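Local coordinates for protein putative enoyl-CoA hydratase/isomerase (Bordetella parapertussis, PDB 3ISA) that probably acts on acyl-CoA thioesters as a hydratase or isomerase of the crotonase family, though its own reaction and substrate are not established, at residues W18-S23 with E37-G42; A103-R108 with D115-C120; G139-T144 with L221-R226. All blocks are in the same frame, centred on the assembly; numbering follows the deposited sequence. Where two conformers were deposited one is given.

Contact 1: residues W18-S23 with E37-G42; sequences WTFTLS and EALIDG
At Gly42, helix 33-48 settles onto two aromatic rings of strand 17-22. This is the tight end of the contact. The Phe20 ring is directed at the helix backbone, with CE1 3.6 Å from Gly42 C, which lies at the ring edge near its plane. Gly42 has no side chain, so its backbone carbon and oxygen meet the Phe20 ring directly. Gly42 O lies in the plane of that ring, 3.6 Å from Phe20 CZ. The same oxygen meets the indole of Trp18, 3.5 Å from CZ3, at an oblique approach. Both aromatic side chains leave the strand toward the helix, and in each CG lies anti to the carbonyl carbon, beside the backbone N.

The packing loosens toward Leu22. Leu39 reaches across with its CD2 methyl, which stands 4.4 Å from Phe20 CB and 4.3 Å from Leu22 CD1. On the solvent side Thr21, between Phe20 and Leu22, points away from the helix and is partly exposed.

The segments 18-22 and 37-42 run antiparallel, at 177°. Strand 17-22 and helix 33-48 are the first strand and the helix of a beta-alpha-beta unit completed by strand 53-58. Phe20 also meets the Phe56 ring on that last strand. Leu39 touches Leu9 of strand 9-13 and Leu90 of helix 77-95.

Contact 2: residues A103-R108 with D115-C120; sequences ALAHGR and DLFAAC
Apolar packing carries this contact, and Phe117 and Ala103 carry most of it. Phe117 has CG anti to its backbone N (chi1 -173°), which swings the ring off helix 112-119 toward strand 100-105. One side of the ring perimeter, from CD1 to CE1, meets two alanine methyls. Ala103 CB is 3.5 Å from Phe117 CD1. Ala105 CB is 3.3 Å from Phe117 CE1, a close carbon-carbon approach. Both methyls come at the ring obliquely. They are two residues apart on the strand and point to the same side, so both methyls meet the ring.

A second apolar group is Cys120, whose side chain points toward the strand. Its CB is 3.7 Å from Ala103 CB, and its SG lies at the same distance from that methyl. Ala103 is thus held between the phenyl ring and the cysteine.

The strand backbone also approaches the ring. Ala105 N is 3.6 Å from Phe117 CE1. Leu104 N, 4.1 Å from the same CE1, lies at the ring edge near its plane. The strand is tied on both sides by backbone hydrogen bonds, Leu104 to Phe56 and Ala103 to Trp122 and Tyr124.

Phe117 also meets the ring of Phe131, and Cys120 packs on Val94 of helix 77-95. Every touching residue is buried. The chemistry is that of a hydrophobic core contact: small methyls let the helix lie close to the sheet, 8.4 Å between the axes of the short segments, and no charged group takes part.

Contact 3: residues G139-T144 with L221-R226; sequences GLVLGT and LAALAR
Leu224 is the centre of this contact. It has CG anti to its backbone N (chi1 -178°), so the side chain leaves helix 217-229 toward the loop before helix 144-151. Its CD2 methyl goes in among the residues of that loop. Leu140 CD1 is 3.6 Å from Leu224 CD2, and Leu142 CD1 is 4.0 Å from the same methyl. Each of these two leucines lies side by side with Leu224 and points the same way. The three branched ends form one apolar cluster. Leu140 also packs on Met84 of helix 77-95, and Leu142 on Glu88.

Val141 is the main residue on the loop side. Its carbonyl faces the helix backbone: Val141 O is 3.3 Å from Leu224 CA. The angle at the hydrogen is 132°, so this is a bent CA-H...O contact. The same oxygen is 3.6 Å from Leu224 CB. Val141 CB lies 4.0 Å from Ala223 O, the carbonyl just before Leu224.

Ala223 completes the trio. Its methyl points at the loop and meets Val141 CG1 at 4.0 Å. The small side chain is consistent with the close backbone approach, with Val141 CA and Leu224 CA 5.1 Å apart. Ser227 fastens the join, since its OG is hydrogen-bonded to Val141 N and to Leu224 O.

Subunits meet beside this join. Val141 packs on Thr207 of a third subunit, and Arg226 makes a salt bridge to Asp218 of a second subunit. Helix 217-229 belongs to the helical C-terminal part, which in crotonase relatives commonly takes part in subunit contacts; the six chains here are consistent with the family's dimer of trimers.

In the fold
The contacts follow one another along the chain without overlap, all within the crotonase fold. Contacts 1 and 2 share the mixed six-stranded sheet. Their strands, 17-22 and 100-105, are separated in it by strand 53-58. Their centres are about 14 Å apart, and they touch where Leu22 CD2 lies 4.2 Å from Leu116 CD2. Contact 3 lies off this sheet, its centre about 19 Å from that of contact 2. The two meet where Asp115 packs on Leu142 and Gly143. Contacts 1 and 3 do not touch, with centres about 23 Å apart. Helix 77-95 borders all three, and so packs beside both the sheet and helix 217-229. Contact 3 has the more extensive subunit contacts, while contact 2 touches no other chain.

Contact 1: residues W18-S23 with E37-G42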
loop_
_atom_site.group_PDB
_atom_site.type_symbol
_atom_site.label_atom_id
_atom_site.label_comp_id
_atom_site.label_asym_id
_atom_site.label_seq_id
_atom_site.Cartn_x
_atom_site.Cartn_y
_atom_site.Cartn_z
ATOM N N TRP D 18 -16.737 25.969 -17.395
ATOM C CA TRP D 18 -15.939 27.176 -17.218
ATOM C C TRP D 18 -14.713 27.042 -18.096
ATOM O O TRP D 18 -14.083 25.974 -18.143
ATOM C CB TRP D 18 -15.474 27.361 -15.771
ATOM C CG TRP D 18 -16.526 27.819 -14.809
ATOM C CD1 TRP D 18 -17.887 27.809 -14.984
ATOM C CD2 TRP D 18 -16.291 28.332 -13.494
ATOM N NE1 TRP D 18 -18.512 28.299 -13.853
ATOM C CE2 TRP D 18 -17.555 28.626 -12.924
ATOM C CE3 TRP D 18 -15.131 28.585 -12.747
ATOM C CZ2 TRP D 18 -17.695 29.137 -11.624
ATOM C CZ3 TRP D 18 -15.269 29.093 -11.446
ATOM C CH2 TRP D 18 -16.544 29.373 -10.903
ATOM N N THR D 19 -14.382 28.111 -18.807
ATOM C CA THR D 19 -13.183 28.128 -19.617
ATOM C C THR D 19 -12.149 29.054 -18.974
ATOM O O THR D 19 -12.390 30.254 -18.774
ATOM C CB THR D 19 -13.496 28.555 -21.071
ATOM O OG1 THR D 19 -14.483 27.672 -21.611
ATOM C CG2 THR D 19 -12.225 28.540 -21.948
ATOM N N PHE D 20 -11.004 28.467 -18.657
ATOM C CA PHE D 20 -9.867 29.159 -18.080
ATOM C C PHE D 20 -8.865 29.473 -19.187
ATOM O O PHE D 20 -8.151 28.588 -19.663
ATOM C CB PHE D 20 -9.182 28.268 -17.036
ATOM C CG PHE D 20 -10.043 27.942 -15.841
ATOM C CD1 PHE D 20 -10.010 28.746 -14.707
ATOM C CD2 PHE D 20 -10.862 26.820 -15.844
ATOM C CE1 PHE D 20 -10.801 28.452 -13.586
ATOM C CE2 PHE D 20 -11.665 26.508 -14.728
ATOM C CZ PHE D 20 -11.626 27.330 -13.588
ATOM N N THR D 21 -8.811 30.735 -19.594
ATOM C CA THR D 21 -7.875 31.135 -20.622
ATOM C C THR D 21 -6.671 31.815 -19.976
ATOM O O THR D 21 -6.794 32.907 -19.407
ATOM C CB THR D 21 -8.548 32.058 -21.687
ATOM O OG1 THR D 21 -9.669 31.391 -22.263
ATOM C CG2 THR D 21 -7.546 32.448 -22.783
ATOM N N LEU D 22 -5.510 31.151 -20.045
ATOM C CA LEU D 22 -4.258 31.755 -19.616
ATOM C C LEU D 22 -4.010 32.933 -20.539
ATOM O O LEU D 22 -4.046 32.780 -21.760
ATOM C CB LEU D 22 -3.097 30.758 -19.686
ATOM C CG LEU D 22 -3.044 29.724 -18.542
ATOM C CD1 LEU D 22 -4.240 28.762 -18.547
ATOM C CD2 LEU D 22 -1.744 28.932 -18.616
ATOM N N SER D 23 -3.801 34.103 -19.939
ATOM C CA SER D 23 -3.877 35.357 -20.668
ATOM C C SER D 23 -2.666 36.244 -20.402
ATOM O O SER D 23 -2.779 37.396 -19.972
ATOM C CB SER D 23 -5.186 36.071 -20.326
ATOM O OG SER D 23 -6.301 35.321 -20.775
ATOM N N GLU D 37 -1.798 31.507 -8.620
ATOM C CA GLU D 37 -2.804 31.772 -7.578
ATOM C C GLU D 37 -4.223 32.010 -8.129
ATOM O O GLU D 37 -5.200 31.566 -7.537
ATOM C CB GLU D 37 -2.384 32.906 -6.641
ATOM C CG GLU D 37 -1.168 32.605 -5.761
ATOM C CD GLU D 37 -1.252 31.295 -4.968
ATOM O OE1 GLU D 37 -2.274 31.031 -4.298
ATOM O OE2 GLU D 37 -0.255 30.539 -5.002
ATOM N N ALA D 38 -4.314 32.703 -9.262
ATOM C CA ALA D 38 -5.575 32.916 -9.960
ATOM C C ALA D 38 -6.204 31.602 -10.446
ATOM O O ALA D 38 -7.430 31.426 -10.374
ATOM C CB ALA D 38 -5.356 33.856 -11.140
ATOM N N LEU D 39 -5.361 30.699 -10.953
ATOM C CA LEU D 39 -5.801 29.384 -11.388
ATOM C C LEU D 39 -6.298 28.547 -10.212
ATOM O O LEU D 39 -7.338 27.934 -10.296
ATOM C CB LEU D 39 -4.674 28.660 -12.111
ATOM C CG LEU D 39 -4.532 29.098 -13.582
ATOM C CD1 LEU D 39 -3.092 28.847 -14.091
ATOM C CD2 LEU D 39 -5.564 28.436 -14.477
ATOM N N ILE D 40 -5.558 28.560 -9.114
ATOM C CA ILE D 40 -5.956 27.842 -7.919
ATOM C C ILE D 40 -7.316 28.338 -7.394
ATOM O O ILE D 40 -8.188 27.518 -7.098
ATOM C CB ILE D 40 -4.849 27.934 -6.824
ATOM C CG1 ILE D 40 -3.659 27.029 -7.211
ATOM C CG2 ILE D 40 -5.385 27.499 -5.488
ATOM C CD1 ILE D 40 -2.406 27.198 -6.373
ATOM N N ASP D 41 -7.469 29.667 -7.284
ATOM C CA ASP D 41 -8.734 30.274 -6.878
ATOM C C ASP D 41 -9.899 29.880 -7.794
ATOM O O ASP D 41 -10.967 29.478 -7.306
ATOM C CB ASP D 41 -8.576 31.795 -6.793
ATOM C CG ASP D 41 -7.733 32.234 -5.595
ATOM O OD1 ASP D 41 -7.434 31.388 -4.716
ATOM O OD2 ASP D 41 -7.370 33.425 -5.521
ATOM N N GLY D 42 -9.680 29.973 -9.114
ATOM C CA GLY D 42 -10.695 29.626 -10.109
ATOM C C GLY D 42 -11.110 28.161 -10.061
ATOM O O GLY D 42 -12.305 27.848 -10.092
#

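Contact 2: residues A103-R108 with D115-C120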
loop_
_atom_site.group_PDB
_atom_site.type_symbol
_atom_site.label_atom_id
_atom_site.label_comp_id
_atom_site.label_asym_id
_atom_site.label_seq_id
_atom_site.Cartn_x
_atom_site.Cartn_y
_atom_site.Cartn_z
ATOM N N ALA D 103 -8.115 20.141 -22.068
ATOM C CA ALA D 103 -7.067 21.096 -22.388
ATOM C C ALA D 103 -6.877 21.152 -23.899
ATOM O O ALA D 103 -6.979 20.135 -24.578
ATOM C CB ALA D 103 -5.783 20.735 -21.700
ATOM N N LEU D 104 -6.589 22.346 -24.398
ATOM C CA LEU D 104 -6.458 22.587 -25.822
ATOM C C LEU D 104 -5.172 23.365 -26.043
ATOM O O LEU D 104 -5.082 24.546 -25.680
ATOM C CB LEU D 104 -7.666 23.383 -26.331
ATOM C CG LEU D 104 -9.052 22.741 -26.195
ATOM C CD1 LEU D 104 -10.142 23.812 -26.329
ATOM C CD2 LEU D 104 -9.262 21.607 -27.185
ATOM N N ALA D 105 -4.158 22.681 -26.577
ATOM C CA ALA D 105 -2.816 23.255 -26.699
ATOM C C ALA D 105 -2.498 23.614 -28.138
ATOM O O ALA D 105 -2.967 22.956 -29.068
ATOM C CB ALA D 105 -1.765 22.295 -26.196
ATOM N N HIS D 106 -1.690 24.655 -28.293
ATOM C CA HIS D 106 -1.165 25.054 -29.580
ATOM C C HIS D 106 0.203 25.654 -29.329
ATOM O O HIS D 106 0.557 25.900 -28.175
ATOM C CB HIS D 106 -2.128 26.009 -30.324
ATOM C CG HIS D 106 -2.322 27.346 -29.667
ATOM N ND1 HIS D 106 -2.954 27.502 -28.454
ATOM C CD2 HIS D 106 -2.005 28.594 -30.087
ATOM C CE1 HIS D 106 -2.989 28.785 -28.139
ATOM N NE2 HIS D 106 -2.418 29.469 -29.112
ATOM N N GLY D 107 0.997 25.829 -30.387
ATOM C CA GLY D 107 2.305 26.458 -30.259
ATOM C C GLY D 107 3.293 25.638 -29.435
ATOM O O GLY D 107 3.091 24.428 -29.214
ATOM N N ARG D 108 4.336 26.319 -28.968
ATOM C CA ARG D 108 5.431 25.695 -28.228
ATOM C C ARG D 108 5.197 25.782 -26.718
ATOM O O ARG D 108 5.107 26.878 -26.151
ATOM C CB ARG D 108 6.759 26.358 -28.598
ATOM C CG ARG D 108 7.120 26.247 -30.088
ATOM C CD ARG D 108 8.321 27.120 -30.449
ATOM N NE ARG D 108 9.507 26.759 -29.674
ATOM C CZ ARG D 108 10.733 27.227 -29.896
ATOM N NH1 ARG D 108 10.963 28.084 -30.883
ATOM N NH2 ARG D 108 11.736 26.827 -29.125
ATOM N N ASP D 115 2.742 20.181 -18.002
ATOM C CA ASP D 115 2.153 19.421 -16.889
ATOM C C ASP D 115 0.668 19.786 -16.631
ATOM O O ASP D 115 -0.160 18.920 -16.291
ATOM C CB ASP D 115 2.977 19.643 -15.623
ATOM C CG ASP D 115 4.406 19.123 -15.754
ATOM O OD1 ASP D 115 4.599 17.970 -16.218
ATOM O OD2 ASP D 115 5.334 19.876 -15.407
ATOM N N LEU D 116 0.345 21.062 -16.805
ATOM C CA LEU D 116 -1.030 21.517 -16.647
ATOM C C LEU D 116 -1.920 20.853 -17.693
ATOM O O LEU D 116 -3.005 20.358 -17.375
ATOM C CB LEU D 116 -1.097 23.043 -16.717
ATOM C CG LEU D 116 -2.513 23.650 -16.662
ATOM C CD1 LEU D 116 -3.266 23.218 -15.385
ATOM C CD2 LEU D 116 -2.377 25.170 -16.767
ATOM N N PHE D 117 -1.430 20.840 -18.931
ATOM C CA PHE D 117 -2.039 20.118 -20.029
ATOM C C PHE D 117 -2.238 18.625 -19.677
ATOM O O PHE D 117 -3.352 18.095 -19.821
ATOM C CB PHE D 117 -1.138 20.292 -21.268
ATOM C CG PHE D 117 -1.715 19.729 -22.527
ATOM C CD1 PHE D 117 -2.697 20.430 -23.223
ATOM C CD2 PHE D 117 -1.248 18.516 -23.046
ATOM C CE1 PHE D 117 -3.252 19.913 -24.393
ATOM C CE2 PHE D 117 -1.778 18.000 -24.226
ATOM C CZ PHE D 117 -2.785 18.711 -24.907
ATOM N N ALA D 118 -1.174 17.980 -19.174
ATOM C CA ALA D 118 -1.190 16.553 -18.771
ATOM C C ALA D 118 -2.217 16.231 -17.684
ATOM O O ALA D 118 -2.811 15.149 -17.694
ATOM C CB ALA D 118 0.218 16.100 -18.317
ATOM N N ALA D 119 -2.420 17.178 -16.755
ATOM C CA ALA D 119 -3.358 17.027 -15.633
ATOM C C ALA D 119 -4.819 16.935 -16.100
ATOM O O ALA D 119 -5.682 16.457 -15.367
ATOM C CB ALA D 119 -3.184 18.190 -14.639
ATOM N N CYS D 120 -5.087 17.407 -17.316
ATOM C CA CYS D 120 -6.437 17.371 -17.878
ATOM C C CYS D 120 -6.727 16.036 -18.545
ATOM O O CYS D 120 -5.825 15.450 -19.128
ATOM C CB CYS D 120 -6.618 18.495 -18.889
ATOM S SG CYS D 120 -6.554 20.109 -18.105
#

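Contact 3: residues G139-T144 with L221-R226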
loop_
_atom_site.group_PDB
_atom_site.type_symbol
_atom_site.label_atom_id
_atom_site.label_comp_id
_atom_site.label_asym_id
_atom_site.label_seq_id
_atom_site.Cartn_x
_atom_site.Cartn_y
_atom_site.Cartn_z
ATOM N N GLY D 139 17.379 19.679 -12.256
ATOM C CA GLY D 139 17.108 18.842 -11.088
ATOM C C GLY D 139 15.655 18.843 -10.630
ATOM O O GLY D 139 15.328 18.203 -9.639
ATOM N N LEU D 140 14.785 19.555 -11.350
ATOM C CA LEU D 140 13.364 19.652 -10.984
ATOM C C LEU D 140 12.578 18.360 -11.266
ATOM O O LEU D 140 12.627 17.834 -12.380
ATOM C CB LEU D 140 12.703 20.820 -11.721
ATOM C CG LEU D 140 11.257 21.095 -11.296
ATOM C CD1 LEU D 140 11.222 21.712 -9.901
ATOM C CD2 LEU D 140 10.565 21.978 -12.323
ATOM N N VAL D 141 11.850 17.858 -10.263
ATOM C CA VAL D 141 11.041 16.657 -10.450
ATOM C C VAL D 141 9.563 17.034 -10.357
ATOM O O VAL D 141 8.975 17.018 -9.264
ATOM C CB VAL D 141 11.426 15.519 -9.449
ATOM C CG1 VAL D 141 10.573 14.255 -9.695
ATOM C CG2 VAL D 141 12.934 15.177 -9.525
ATOM N N LEU D 142 8.978 17.389 -11.505
ATOM C CA LEU D 142 7.614 17.940 -11.564
ATOM C C LEU D 142 6.777 17.215 -12.619
ATOM O O LEU D 142 7.160 17.167 -13.802
ATOM C CB LEU D 142 7.656 19.447 -11.899
ATOM C CG LEU D 142 6.303 20.149 -12.084
ATOM C CD1 LEU D 142 5.584 20.207 -10.735
ATOM C CD2 LEU D 142 6.469 21.554 -12.690
ATOM N N GLY D 143 5.633 16.675 -12.199
ATOM C CA GLY D 143 4.694 16.018 -13.127
ATOM C C GLY D 143 5.137 14.644 -13.593
ATOM O O GLY D 143 4.489 14.026 -14.454
ATOM N N THR D 144 6.224 14.147 -13.006
ATOM C CA THR D 144 6.925 12.973 -13.526
ATOM C C THR D 144 6.056 11.713 -13.554
ATOM O O THR D 144 5.903 11.074 -14.607
ATOM C CB THR D 144 8.269 12.742 -12.755
ATOM O OG1 THR D 144 9.035 13.966 -12.717
ATOM C CG2 THR D 144 9.071 11.613 -13.419
ATOM N N LEU D 221 4.157 15.362 -4.535
ATOM C CA LEU D 221 4.498 16.593 -3.847
ATOM C C LEU D 221 5.828 16.464 -3.086
ATOM O O LEU D 221 6.648 17.391 -3.128
ATOM C CB LEU D 221 3.356 17.081 -2.938
ATOM C CG LEU D 221 3.637 18.472 -2.344
ATOM C CD1 LEU D 221 3.888 19.562 -3.407
ATOM C CD2 LEU D 221 2.519 18.903 -1.422
ATOM N N ALA D 222 6.053 15.319 -2.417
ATOM C CA ALA D 222 7.338 15.083 -1.746
ATOM C C ALA D 222 8.518 15.160 -2.720
ATOM O O ALA D 222 9.488 15.874 -2.450
ATOM C CB ALA D 222 7.347 13.750 -1.006
ATOM N N ALA D 223 8.397 14.474 -3.858
ATOM C CA ALA D 223 9.446 14.459 -4.892
ATOM C C ALA D 223 9.724 15.869 -5.427
ATOM O O ALA D 223 10.896 16.259 -5.580
ATOM C CB ALA D 223 9.084 13.504 -6.033
ATOM N N LEU D 224 8.660 16.633 -5.687
ATOM C CA LEU D 224 8.803 18.038 -6.113
ATOM C C LEU D 224 9.551 18.868 -5.059
ATOM O O LEU D 224 10.532 19.563 -5.374
ATOM C CB LEU D 224 7.435 18.669 -6.453
ATOM C CG LEU D 224 7.353 20.130 -6.961
ATOM C CD1 LEU D 224 7.381 21.189 -5.816
ATOM C CD2 LEU D 224 8.459 20.433 -7.986
ATOM N N ALA D 225 9.061 18.803 -3.817
ATOM C CA ALA D 225 9.595 19.578 -2.711
ATOM C C ALA D 225 11.084 19.311 -2.524
ATOM O O ALA D 225 11.863 20.260 -2.485
ATOM C CB ALA D 225 8.803 19.285 -1.396
ATOM N N ARG D 226 11.470 18.035 -2.473
ATOM C CA ARG D 226 12.870 17.631 -2.315
ATOM C C ARG D 226 13.735 18.184 -3.441
ATOM O O ARG D 226 14.795 18.728 -3.179
ATOM C CB ARG D 226 13.036 16.113 -2.246
ATOM C CG ARG D 226 12.521 15.517 -0.962
ATOM C CD ARG D 226 13.030 14.116 -0.682
ATOM N NE ARG D 226 12.245 13.549 0.407
ATOM C CZ ARG D 226 11.167 12.799 0.240
ATOM N NH1 ARG D 226 10.742 12.493 -0.992
ATOM N NH2 ARG D 226 10.500 12.370 1.310
#